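Local coordinates for ribulose-1,5-bisphosphate carboxylase/oxygenase large subunit (Rhodopseudomonas palustris, PDB 3QFW) that is a RuBisCO-like protein, a dimeric homologue of the carboxylase large chain that probably binds magnesium and may catalyse a reaction other than carbon dioxide fixation, at the interface of chains A and B. Sequence-based numbering; all coordinates share one arbitrary frame. Chains: chain A/B, Ribulose-1,5-bisphosphate carboxylase/oxygenase large subunit.

Contact 1: the interface of chains A and B. Residues chain A 89, 92-93; chain B 255-259.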
# COMPACT_ATOMS: atom_id res chain seq x y z
N GLY A 89 -6.70 -7.39 -3.79
CA GLY A 89 -6.04 -6.57 -4.80
C GLY A 89 -7.01 -5.74 -5.61
O GLY A 89 -7.01 -4.50 -5.52
N SER A 92 -10.27 -3.92 -3.78
CA SER A 92 -10.00 -2.73 -2.99
C SER A 92 -10.40 -1.51 -3.80
O SER A 92 -10.56 -0.43 -3.24
CB SER A 92 -8.53 -2.65 -2.62
OG SER A 92 -7.75 -2.29 -3.74
N ILE A 93 -10.57 -1.68 -5.11
CA ILE A 93 -10.95 -0.57 -5.99
C ILE A 93 -12.46 -0.30 -5.93
O ILE A 93 -12.93 0.78 -6.27
CB ILE A 93 -10.57 -0.84 -7.46
CG1 ILE A 93 -9.07 -1.15 -7.58
CG2 ILE A 93 -10.95 0.36 -8.35
CD1 ILE A 93 -8.19 -0.16 -6.88
N PRO B 255 -3.35 -1.30 -10.92
CA PRO B 255 -3.85 -0.58 -9.74
C PRO B 255 -4.20 -1.46 -8.52
O PRO B 255 -4.87 -0.96 -7.62
CB PRO B 255 -5.12 0.09 -10.27
CG PRO B 255 -5.65 -0.90 -11.26
CD PRO B 255 -4.40 -1.45 -11.95
N ALA B 256 -3.78 -2.72 -8.49
CA ALA B 256 -4.09 -3.58 -7.35
C ALA B 256 -3.75 -2.88 -6.02
O ALA B 256 -2.65 -2.37 -5.86
CB ALA B 256 -3.34 -4.90 -7.46
N MET B 257 -4.71 -2.87 -5.10
CA MET B 257 -4.58 -2.26 -3.76
C MET B 257 -4.54 -0.72 -3.74
O MET B 257 -4.21 -0.12 -2.72
CB MET B 257 -3.42 -2.85 -2.95
CG MET B 257 -3.75 -4.18 -2.23
SD MET B 257 -4.90 -4.04 -0.82
CE MET B 257 -3.90 -3.05 0.28
N ALA B 258 -4.90 -0.09 -4.85
CA ALA B 258 -4.89 1.36 -4.92
C ALA B 258 -6.09 1.97 -4.19
O ALA B 258 -6.12 3.17 -3.93
CB ALA B 258 -4.85 1.84 -6.38
N GLY B 259 -7.07 1.15 -3.85
CA GLY B 259 -8.27 1.65 -3.22
C GLY B 259 -8.26 1.52 -1.71
O GLY B 259 -9.18 1.95 -1.02
O HOH W 1 -11.42 -0.35 -0.35
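A:Ser92 and A:Ile93 press against the loop B:Pro255 to B:Gly259, which follows strand 250-253 at the mouth of the RuBisCO-type barrel; in the large-chain family the N-terminal domain of one subunit packs at the mouth of the partner's C-terminal barrel. B:Met257 N donates to A:Gly89 O at 2.9 Å, with 165° at the hydrogen. A:Ser92 can be followed outward. A:Ser92 CB passes 4.1 Å from B:Met257 CA. From there chi1 of 74° sets OG between its own N and carbonyl carbon and turns it back toward the end of helix 80-88, where A:Ser92 OG donates to A:Gly89 O at 2.9 Å. This hydroxyl approaches above the carbonyl plane, from the face opposite to the one used by B:Met257 N. Across the interface A:Ser92 OG also lies against the partner backbone, 3.4 Å from B:Met257 N, a contact without a bond. The A:Gly89 oxygen is thus gripped by two donors, one from each chain, which should fix the turn leading into the 3-10 helix 91-93. A:Ile93 supplies the apolar share. With CG1 beside the backbone N and chi2 at -50°, A:Ile93 CD1 folds over the loop and reaches B:Ala258 CB at 3.9 Å and B:Gly259 CA at 4.1 Å. A:Ile93 CD1 also lies 3.5 Å from B:Pro255 O. A water joins the two backbones, 3.0 Å from A:Ser92 O and more loosely held by B:Gly259 O.

Contact 2: the interface of chains A and B. Residues chain A 33-35, 85, 90; chain B 139, 141, 166-168.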
# COMPACT_ATOMS: atom_id res chain seq x y z
N SER A 33 -10.38 -14.21 -7.93
CA SER A 33 -9.94 -15.49 -8.44
C SER A 33 -9.40 -15.35 -9.85
O SER A 33 -8.33 -14.79 -10.09
CB SER A 33 -11.09 -16.49 -8.42
OG SER A 33 -10.59 -17.80 -8.56
N VAL A 34 -10.19 -15.85 -10.79
CA VAL A 34 -9.77 -15.92 -12.18
C VAL A 34 -10.01 -14.61 -12.91
O VAL A 34 -9.36 -14.34 -13.91
CB VAL A 34 -10.52 -17.04 -12.89
CG1 VAL A 34 -10.08 -18.38 -12.32
CG2 VAL A 34 -12.02 -16.85 -12.71
N GLU A 35 -10.96 -13.83 -12.41
CA GLU A 35 -11.21 -12.52 -12.96
C GLU A 35 -11.55 -12.70 -14.45
O GLU A 35 -11.11 -11.93 -15.31
CB GLU A 35 -9.98 -11.64 -12.75
CG GLU A 35 -10.14 -10.18 -13.13
CD GLU A 35 -8.84 -9.41 -12.98
OE1 GLU A 35 -7.96 -9.88 -12.22
OE2 GLU A 35 -8.69 -8.35 -13.63
N ASN A 85 -2.60 -9.35 -2.48
CA ASN A 85 -3.10 -9.33 -3.86
C ASN A 85 -4.35 -10.20 -4.05
O ASN A 85 -5.40 -9.71 -4.46
CB ASN A 85 -1.99 -9.76 -4.84
CG ASN A 85 -2.29 -9.36 -6.31
OD1 ASN A 85 -3.11 -8.49 -6.58
ND2 ASN A 85 -1.61 -10.02 -7.24
N ASN A 90 -7.84 -6.42 -6.40
CA ASN A 90 -8.81 -5.76 -7.27
C ASN A 90 -9.97 -5.17 -6.51
O ASN A 90 -10.41 -4.06 -6.81
CB ASN A 90 -9.39 -6.76 -8.28
CG ASN A 90 -8.49 -6.99 -9.49
OD1 ASN A 90 -8.53 -8.06 -10.11
ND2 ASN A 90 -7.68 -5.99 -9.84
N LYS B 139 -5.49 -14.96 -19.02
CA LYS B 139 -6.34 -15.51 -17.97
C LYS B 139 -6.90 -16.80 -18.52
O LYS B 139 -7.04 -16.94 -19.75
CB LYS B 139 -7.50 -14.55 -17.69
CG LYS B 139 -7.07 -13.14 -17.34
CD LYS B 139 -8.26 -12.24 -17.07
CE LYS B 139 -7.82 -10.91 -16.47
NZ LYS B 139 -8.97 -10.00 -16.19
N GLN B 141 -5.57 -17.75 -14.36
CA GLN B 141 -4.30 -18.09 -13.71
C GLN B 141 -4.12 -19.56 -13.29
O GLN B 141 -3.06 -19.94 -12.79
CB GLN B 141 -4.04 -17.17 -12.50
CG GLN B 141 -5.15 -17.12 -11.47
CD GLN B 141 -4.67 -16.58 -10.12
OE1 GLN B 141 -5.21 -15.59 -9.60
NE2 GLN B 141 -3.68 -17.24 -9.53
N ASP B 166 -2.35 -11.68 -16.28
CA ASP B 166 -3.31 -11.43 -15.22
C ASP B 166 -2.48 -10.83 -14.08
O ASP B 166 -1.34 -11.24 -13.83
CB ASP B 166 -3.95 -12.75 -14.79
CG ASP B 166 -4.96 -12.58 -13.68
OD1 ASP B 166 -4.67 -11.89 -12.69
OD2 ASP B 166 -6.07 -13.13 -13.80
N HIS B 167 -3.03 -9.82 -13.41
CA HIS B 167 -2.29 -9.18 -12.32
C HIS B 167 -2.17 -10.16 -11.15
O HIS B 167 -1.36 -9.97 -10.24
CB HIS B 167 -3.01 -7.93 -11.83
CG HIS B 167 -4.11 -8.22 -10.87
ND1 HIS B 167 -3.93 -8.19 -9.50
CD2 HIS B 167 -5.40 -8.57 -11.07
CE1 HIS B 167 -5.06 -8.50 -8.91
NE2 HIS B 167 -5.97 -8.74 -9.84
N GLY B 168 -3.01 -11.19 -11.17
CA GLY B 168 -3.01 -12.22 -10.16
C GLY B 168 -1.92 -13.25 -10.36
O GLY B 168 -1.61 -14.03 -9.45
O HOH W 2 -6.57 -12.77 -10.39
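B:His167 inserts its imidazole between A:Asn85 and A:Asn90, with A:Glu35 at a further edge; this is the tight part of the contact. The ring follows B:Asp166 in the stretch KDDH, where the carboxylating enzymes have the metal-binding KDDE. B:His167 NE2 donates to the amide oxygen A:Asn90 OD1 at 2.7 Å, but the bond is bent, 129° at the hydrogen, and comes from above the amide plane. A:Asn85 OD1 lies in the ring plane 3.0 Å from B:His167 ND1; because it sits beside the ND1-CE1 bond, any hydrogen bond there is also far from straight. At the backbone end of the histidine, A:Asn85 ND2 donates to B:His167 O at 3.0 Å, the acceptor lying in the asparagine amide plane. Chi1 of 82° sets the histidine CG between the backbone N and carbonyl carbon, directing the ring to chain A. A:Glu35 OE1 reaches the CD2-NE2 edge in the ring plane as a close contact without a bond. A:Glu35 OE2 and B:Lys139 NZ form a salt bridge of 3.1 Å, weak as a hydrogen bond. The extended lysine also delivers B:Lys139 NZ to A:Glu35 O at 3.0 Å, in the carbonyl plane. Toward A:Ser33 the join is looser: a water lies 2.7 Å from A:Ser33 O and also near B:Gln141 OE1 and B:Asp166 OD1, and can donate to at most two of them at once. The two chains probably meet at the active site at the barrel mouth, and dimerisation would then help to build it.

Contact 3: the interface of chains A and B. Residues chain A 81-82, 85, 89; chain B 167-168, 206, 233, 256-257.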
# COMPACT_ATOMS: atom_id res chain seq x y z
N GLY A 81 2.87 -9.86 -0.09
CA GLY A 81 2.29 -9.04 -1.15
C GLY A 81 1.28 -9.79 -2.02
O GLY A 81 0.17 -9.30 -2.28
N GLN A 82 1.65 -10.98 -2.47
CA GLN A 82 0.77 -11.81 -3.29
C GLN A 82 -0.47 -12.29 -2.54
O GLN A 82 -1.54 -12.44 -3.14
CB GLN A 82 1.54 -13.00 -3.86
CG GLN A 82 0.69 -13.98 -4.68
CD GLN A 82 0.06 -13.36 -5.92
OE1 GLN A 82 0.28 -12.19 -6.23
NE2 GLN A 82 -0.76 -14.13 -6.63
N ASN A 85 -2.60 -9.35 -2.48
CA ASN A 85 -3.10 -9.33 -3.86
C ASN A 85 -4.35 -10.20 -4.05
O ASN A 85 -5.40 -9.71 -4.46
CB ASN A 85 -1.99 -9.76 -4.84
CG ASN A 85 -2.29 -9.36 -6.31
OD1 ASN A 85 -3.11 -8.49 -6.58
ND2 ASN A 85 -1.61 -10.02 -7.24
N GLY A 89 -6.70 -7.39 -3.79
CA GLY A 89 -6.04 -6.57 -4.80
C GLY A 89 -7.01 -5.74 -5.61
O GLY A 89 -7.01 -4.50 -5.52
N HIS B 167 -3.03 -9.82 -13.41
CA HIS B 167 -2.29 -9.18 -12.32
C HIS B 167 -2.17 -10.16 -11.15
O HIS B 167 -1.36 -9.97 -10.24
CB HIS B 167 -3.01 -7.93 -11.83
CG HIS B 167 -4.11 -8.22 -10.87
ND1 HIS B 167 -3.93 -8.19 -9.50
CD2 HIS B 167 -5.40 -8.57 -11.07
CE1 HIS B 167 -5.06 -8.50 -8.91
NE2 HIS B 167 -5.97 -8.74 -9.84
N GLY B 168 -3.01 -11.19 -11.17
CA GLY B 168 -3.01 -12.22 -10.16
C GLY B 168 -1.92 -13.25 -10.36
O GLY B 168 -1.61 -14.03 -9.45
N SER B 206 6.79 -9.59 -8.93
CA SER B 206 6.14 -9.73 -7.63
C SER B 206 7.11 -9.87 -6.45
O SER B 206 8.28 -10.20 -6.63
CB SER B 206 5.27 -11.00 -7.66
OG SER B 206 3.97 -10.73 -7.19
N ILE B 233 1.10 -2.69 -4.29
CA ILE B 233 1.44 -3.97 -3.69
C ILE B 233 2.90 -3.98 -3.24
O ILE B 233 3.20 -4.28 -2.09
CB ILE B 233 1.22 -5.14 -4.64
CG1 ILE B 233 -0.27 -5.31 -4.91
CG2 ILE B 233 1.79 -6.44 -4.04
CD1 ILE B 233 -0.58 -6.37 -5.91
N ALA B 256 -3.78 -2.72 -8.49
CA ALA B 256 -4.09 -3.58 -7.35
C ALA B 256 -3.75 -2.88 -6.02
O ALA B 256 -2.65 -2.37 -5.86
CB ALA B 256 -3.34 -4.90 -7.46
N MET B 257 -4.71 -2.87 -5.10
CA MET B 257 -4.58 -2.26 -3.76
C MET B 257 -4.54 -0.72 -3.74
O MET B 257 -4.21 -0.12 -2.72
CB MET B 257 -3.42 -2.85 -2.95
CG MET B 257 -3.75 -4.18 -2.23
SD MET B 257 -4.90 -4.04 -0.82
CE MET B 257 -3.90 -3.05 0.28
O HOH W 3 1.76 -9.83 -5.87
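Helix 80-88 of one RuBisCO-like subunit lies over the barrel mouth of the other and offers A:Gln82 and A:Asn85, side by side a helical turn apart. A:Gln82 NE2 donates to B:Gly168 O at 3.0 Å, with the acceptor a little out of the amide plane. Its chain leaves with CG anti to the backbone N and then bends (chi2 62°), which brings the amide round beside that of A:Asn85. There A:Gln82 OE1 accepts from A:Asn85 ND2 at 3.1 Å in a nearly straight bond, 173° at the hydrogen. The same ND2 also serves the B:His167 backbone oxygen; both acceptors lie in the plane of the asparagine amide, and together they should hold its rotation. A:Gln82 OE1 has a second partner, a water at 2.8 Å. That water continues to the B:Ser206 hydroxyl, OG, at 2.7 Å, thereby spanning a gap too wide for the two side chains to bond directly. B:Ile233, from helix 231-234, provides the apolar counterpart. Its extended branch crosses A:Asn85 at about a right angle and places B:Ile233 CD1 3.5 Å from the amide carbon A:Asn85 CG. On the other branch, B:Ile233 CG2 packs on bare backbone, 3.9 Å from A:Gly81 CA. B:Ala256 CB comes up to A:Asn85 OD1 at 3.7 Å, adding a methyl beside the amide oxygen.

The centres of contact 1 and contact 3 lie about 8 Å apart, those of contacts 2 and 3 about 9 Å, and those of contacts 1 and 2 about 12 Å. A:Gly89, B:Ala256 and B:Met257 belong to both contacts 1 and 3, while A:Asn85, B:His167 and B:Gly168 join contacts 2 and 3. Helix 80-88 and the residues after it therefore run along several loops of the partner barrel, and the A:Ser33 to A:Glu35 loop extends this strip at contact 2. The two-fold axis repeats it with the chains exchanged, giving two equivalent sites, probably composite active sites as in the RuBisCO family.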